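Local coordinates for protein amphinase-2 (Rana pipiens, PDB 2P7S) that cleaves RNA endonucleolytically as a secreted, cytotoxic member of the pancreatic ribonuclease family, acting on polymeric RNA and on the dinucleotides CpA and UpA, at residues K10-K14 with A34-D38; A62-K68 with I96-D102. The contacts are given in a common frame with arbitrary orientation. Residues are numbered along the deposited sequence.

Contact 1 (K10-K14 with A34-D38); sequences KFKTK and AYTPD
Residues 10-14 lie in the C-terminal half of helix 6-15, with Lys14 N donating to Lys10 O at 2.9 Å, and they pack against an irregular loop, 34-38, that follows helix 26-29. The backbones come closest at Thr13 and Tyr35, whose CA atoms are 5.3 Å apart. Tyr35 (phi/psi -125/15) is in a bridge-like conformation and Thr36 (-125/72) opens out; Pro37 is then helical (-55/-41) and Asp38 turn-like (-87/10), and both point their CB atoms toward the helix. Pro37 forms the apolar middle: its CB is 3.8 Å from Lys10 CG, its CG is 3.7 Å from Thr13 CG2, and its CD is 4.1 Å from Lys14 CB. Thr13 (chi1 m) sets CG2 3.2 Å from Ala34 O, while its hydroxyl turns back to the helix at the carbonyl of Glu9. The edge of the Tyr35 ring, at CD2, is 3.6 Å from Thr13 O. Water 1 joins the carbonyls, donating to Lys14 O (3.1 Å) and Tyr35 O (2.8 Å). One helical turn apart, Lys10 and Lys14 are all-trans and reach past Pro37 to share one carboxylate: Lys10 NZ to Asp38 OD1 is 2.8 Å, and Lys14 NZ to Asp38 OD2 is 2.6 Å. The carboxylate bridges the two ammonium groups, pinning the loop to the helix next to the probable proton acceptor His15 and partly offsetting the lysines' positive charge.

Contact 2 (A62-K68 with I96-D102); sequences ATGRVNK and ICITCRD
An antiparallel pair from the ribonuclease A fold's curved sheet joins strand 65-68 to strand 96-101; the segment axes approach to 4.4 Å and run at 157°. Arg65-Arg101 and Asn67-Thr99 are non-hydrogen-bonded pairs (CA-CA 4.4 and 4.1 Å). Val66-Cys100 and Lys68-Ile98 are hydrogen-bonded pairs: Val66 N to Cys100 O is 3.0 Å, Cys100 N to Val66 O 2.7 Å, Lys68 N to Ile98 O 2.7 Å and Ile98 N to Lys68 O 3.1 Å. Positive phi at Gly64 (74°) and Asp102 (60°) marks where the chains leave the regular strands, still joined by Asp102 N to Gly64 O (3.0 Å) and, with Asp102 chi1 m, by Gly64 N to Asp102 OD1 (3.0 Å). Thr99 also pairs through its backbone with His107, the probable proton donor, so strand 96-101 lies between 65-68 and the strand carrying that residue.

One face carries Arg65, Asn67, Thr99 and Arg101. Arg65 (chi1 m, then t, t) lays a guanidinium face over Arg101, with NH1 3.6 Å from Arg101 CG, and is salt-bridged to Glu7. Arg101 (t, m, m) folds back so that its NH1 meets Asp102 OD2 at 2.7 Å, and its NH2 pairs with Asp5. Both arginines thus tie the sheet to the N-terminal region. On the other face Lys68 (m, m, t, t) brings CG to 3.7 Å from Cys100 SG, and Ala62 CB is 3.9 Å from Cys100 CB, so both pack on Cys100, which is disulfide-bonded to Cys59. Thr99 and Asn67, both chi1 m, meet across the strands: Thr99 OG1 donates to Asn67 OD1 at 2.7 Å.

In the fold
From the N terminus the chain forms helix 6-15, passes through helix 26-29 and returns at 34-38, where contact 1, at the surface, closes an excursion that includes helix 26-29, near the probable active-site residue His15. It then runs through strand 45-49 and helix 52-56 before contact 2 opens at residue 62. Contact 2 closes a longer excursion, mostly strand, when 96-102 returns beside 62-68. The two closures follow in series, neither nesting nor crossing, with centres about 18 Å apart. Contact 1 ties a loop to the N-terminal helix, contact 2 joins two strands of the sheet, and Phe11 CZ packs 4.2 Å from Ile98 CG2, seating the helix on that sheet.

Contact 1 (K10-K14 with A34-D38)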
# COMPACT_ATOMS: atom_id res chain seq x y z
N LYS A 10 -8.72 6.52 -1.06
CA LYS A 10 -7.87 6.59 0.12
C LYS A 10 -6.79 5.50 0.05
O LYS A 10 -5.63 5.76 0.41
CB LYS A 10 -8.70 6.41 1.39
CG LYS A 10 -7.91 6.61 2.68
CD LYS A 10 -8.75 6.29 3.90
CE LYS A 10 -7.95 6.45 5.18
NZ LYS A 10 -8.74 6.06 6.38
N PHE A 11 -7.16 4.31 -0.41
CA PHE A 11 -6.21 3.21 -0.52
C PHE A 11 -5.10 3.56 -1.51
O PHE A 11 -3.92 3.33 -1.23
CB PHE A 11 -6.91 1.92 -0.99
CG PHE A 11 -5.98 0.75 -1.14
CD1 PHE A 11 -5.87 -0.21 -0.14
CD2 PHE A 11 -5.20 0.60 -2.29
CE1 PHE A 11 -4.99 -1.30 -0.27
CE2 PHE A 11 -4.34 -0.48 -2.44
CZ PHE A 11 -4.23 -1.44 -1.43
N LYS A 12 -5.47 4.09 -2.68
CA LYS A 12 -4.49 4.46 -3.70
C LYS A 12 -3.52 5.51 -3.18
O LYS A 12 -2.31 5.41 -3.39
CB LYS A 12 -5.18 5.03 -4.95
CG LYS A 12 -5.84 4.00 -5.86
CD LYS A 12 -6.36 4.65 -7.14
CE LYS A 12 -7.50 5.62 -6.86
NZ LYS A 12 -7.98 6.31 -8.10
N THR A 13 -4.06 6.51 -2.50
CA THR A 13 -3.26 7.60 -1.96
C THR A 13 -2.28 7.10 -0.91
O THR A 13 -1.10 7.44 -0.94
CB THR A 13 -4.17 8.70 -1.33
OG1 THR A 13 -4.97 9.32 -2.35
CG2 THR A 13 -3.33 9.77 -0.64
N LYS A 14 -2.78 6.28 -0.00
CA LYS A 14 -1.96 5.75 1.07
C LYS A 14 -0.99 4.62 0.70
O LYS A 14 0.08 4.52 1.29
CB LYS A 14 -2.86 5.27 2.21
CG LYS A 14 -2.10 4.89 3.47
CD LYS A 14 -3.04 4.56 4.63
CE LYS A 14 -2.24 4.34 5.91
NZ LYS A 14 -3.10 3.93 7.04
N ALA A 34 0.20 14.87 1.32
CA ALA A 34 -0.46 14.47 0.08
C ALA A 34 -0.70 12.97 0.01
O ALA A 34 -1.58 12.50 -0.72
CB ALA A 34 0.38 14.90 -1.12
N TYR A 35 0.06 12.21 0.79
CA TYR A 35 -0.07 10.76 0.78
C TYR A 35 -0.34 10.13 2.14
O TYR A 35 -0.22 8.92 2.30
CB TYR A 35 1.19 10.14 0.17
CG TYR A 35 1.49 10.65 -1.23
CD1 TYR A 35 2.57 11.51 -1.46
CD2 TYR A 35 0.71 10.27 -2.31
CE1 TYR A 35 2.85 11.98 -2.74
CE2 TYR A 35 0.98 10.74 -3.60
CZ TYR A 35 2.05 11.58 -3.80
OH TYR A 35 2.33 12.03 -5.08
N THR A 36 -0.71 10.95 3.12
CA THR A 36 -0.95 10.43 4.46
C THR A 36 -2.33 10.76 5.01
O THR A 36 -2.46 11.57 5.93
CB THR A 36 0.13 10.95 5.43
OG1 THR A 36 0.28 12.37 5.28
CG2 THR A 36 1.46 10.27 5.16
N PRO A 37 -3.37 10.10 4.47
CA PRO A 37 -4.77 10.28 4.87
C PRO A 37 -5.00 10.07 6.36
O PRO A 37 -5.76 10.81 6.99
CB PRO A 37 -5.50 9.22 4.03
CG PRO A 37 -4.67 9.14 2.80
CD PRO A 37 -3.27 9.13 3.37
N ASP A 38 -4.35 9.06 6.93
CA ASP A 38 -4.51 8.78 8.35
C ASP A 38 -3.56 9.58 9.24
O ASP A 38 -3.46 9.32 10.44
CB ASP A 38 -4.36 7.28 8.61
CG ASP A 38 -5.45 6.45 7.94
OD1 ASP A 38 -6.64 6.74 8.18
OD2 ASP A 38 -5.12 5.52 7.18
O HOH W 1 0.99 6.68 3.37

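Contact 2 (A62-K68 with I96-D102)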
# COMPACT_ATOMS: atom_id res chain seq x y z
N ALA A 62 -14.11 -10.66 -6.14
CA ALA A 62 -14.55 -10.57 -4.75
C ALA A 62 -15.96 -10.00 -4.58
O ALA A 62 -16.36 -9.08 -5.29
CB ALA A 62 -13.56 -9.73 -3.95
N THR A 63 -16.69 -10.56 -3.62
CA THR A 63 -18.04 -10.10 -3.32
C THR A 63 -18.08 -9.75 -1.83
O THR A 63 -17.62 -10.52 -0.99
CB THR A 63 -19.10 -11.18 -3.63
OG1 THR A 63 -18.86 -12.34 -2.83
CG2 THR A 63 -19.03 -11.58 -5.11
N GLY A 64 -18.63 -8.57 -1.51
CA GLY A 64 -18.71 -8.13 -0.13
C GLY A 64 -17.35 -7.69 0.38
O GLY A 64 -16.40 -7.56 -0.40
N ARG A 65 -17.24 -7.46 1.68
CA ARG A 65 -15.96 -7.07 2.28
C ARG A 65 -15.23 -8.35 2.67
O ARG A 65 -15.62 -9.02 3.61
CB ARG A 65 -16.19 -6.20 3.51
CG ARG A 65 -16.74 -4.81 3.21
CD ARG A 65 -16.97 -4.01 4.47
NE ARG A 65 -17.39 -2.63 4.19
CZ ARG A 65 -16.60 -1.70 3.65
NH1 ARG A 65 -15.34 -1.99 3.34
NH2 ARG A 65 -17.07 -0.48 3.44
N VAL A 66 -14.18 -8.68 1.92
CA VAL A 66 -13.40 -9.88 2.18
C VAL A 66 -11.93 -9.69 1.83
O VAL A 66 -11.59 -8.90 0.94
CB VAL A 66 -13.93 -11.06 1.34
CG1 VAL A 66 -15.29 -11.49 1.84
CG2 VAL A 66 -14.01 -10.65 -0.13
N ASN A 67 -11.06 -10.41 2.53
CA ASN A 67 -9.63 -10.33 2.27
C ASN A 67 -9.29 -11.22 1.09
O ASN A 67 -9.81 -12.32 0.97
CB ASN A 67 -8.82 -10.77 3.50
CG ASN A 67 -8.86 -9.76 4.62
OD1 ASN A 67 -9.47 -8.70 4.49
ND2 ASN A 67 -8.20 -10.08 5.73
N LYS A 68 -8.41 -10.72 0.22
CA LYS A 68 -7.99 -11.47 -0.97
C LYS A 68 -6.48 -11.41 -1.16
O LYS A 68 -5.86 -10.37 -0.96
CB LYS A 68 -8.66 -10.90 -2.22
CG LYS A 68 -10.18 -11.06 -2.28
CD LYS A 68 -10.57 -12.52 -2.43
CE LYS A 68 -12.07 -12.67 -2.65
NZ LYS A 68 -12.46 -14.10 -2.85
N ILE A 96 0.53 -9.71 -1.94
CA ILE A 96 0.00 -8.87 -0.88
C ILE A 96 -1.38 -9.36 -0.51
O ILE A 96 -2.05 -10.04 -1.29
CB ILE A 96 -0.07 -7.38 -1.29
CG1 ILE A 96 -0.98 -7.20 -2.51
CG2 ILE A 96 1.33 -6.86 -1.56
CD1 ILE A 96 -1.17 -5.74 -2.93
N CYS A 97 -1.79 -9.03 0.71
CA CYS A 97 -3.09 -9.42 1.22
C CYS A 97 -3.84 -8.13 1.49
O CYS A 97 -3.38 -7.28 2.26
CB CYS A 97 -2.95 -10.23 2.51
SG CYS A 97 -4.56 -10.58 3.29
N ILE A 98 -4.99 -7.97 0.84
CA ILE A 98 -5.78 -6.76 1.01
C ILE A 98 -7.24 -7.09 1.29
O ILE A 98 -7.69 -8.22 1.08
CB ILE A 98 -5.74 -5.88 -0.27
CG1 ILE A 98 -6.38 -6.63 -1.44
CG2 ILE A 98 -4.31 -5.51 -0.62
CD1 ILE A 98 -6.44 -5.84 -2.73
N THR A 99 -7.97 -6.10 1.78
CA THR A 99 -9.39 -6.28 2.03
C THR A 99 -10.06 -5.62 0.84
O THR A 99 -9.69 -4.51 0.46
CB THR A 99 -9.88 -5.57 3.30
OG1 THR A 99 -9.10 -5.99 4.42
CG2 THR A 99 -11.35 -5.89 3.56
N CYS A 100 -11.03 -6.31 0.25
CA CYS A 100 -11.77 -5.78 -0.89
C CYS A 100 -13.18 -5.45 -0.44
O CYS A 100 -13.70 -6.06 0.50
CB CYS A 100 -11.89 -6.84 -1.99
SG CYS A 100 -10.38 -7.42 -2.80
N ARG A 101 -13.78 -4.47 -1.11
CA ARG A 101 -15.17 -4.10 -0.87
C ARG A 101 -15.64 -4.33 -2.29
O ARG A 101 -15.52 -3.45 -3.14
CB ARG A 101 -15.30 -2.63 -0.48
CG ARG A 101 -16.70 -2.25 0.04
CD ARG A 101 -17.73 -2.18 -1.07
NE ARG A 101 -17.49 -1.06 -1.97
CZ ARG A 101 -18.13 -0.86 -3.12
NH1 ARG A 101 -19.06 -1.72 -3.52
NH2 ARG A 101 -17.84 0.19 -3.87
N ASP A 102 -16.13 -5.54 -2.55
CA ASP A 102 -16.55 -5.93 -3.89
C ASP A 102 -15.33 -5.80 -4.82
O ASP A 102 -14.30 -6.44 -4.59
CB ASP A 102 -17.71 -5.05 -4.37
CG ASP A 102 -18.99 -5.29 -3.58
OD1 ASP A 102 -19.41 -6.46 -3.45
OD2 ASP A 102 -19.59 -4.31 -3.09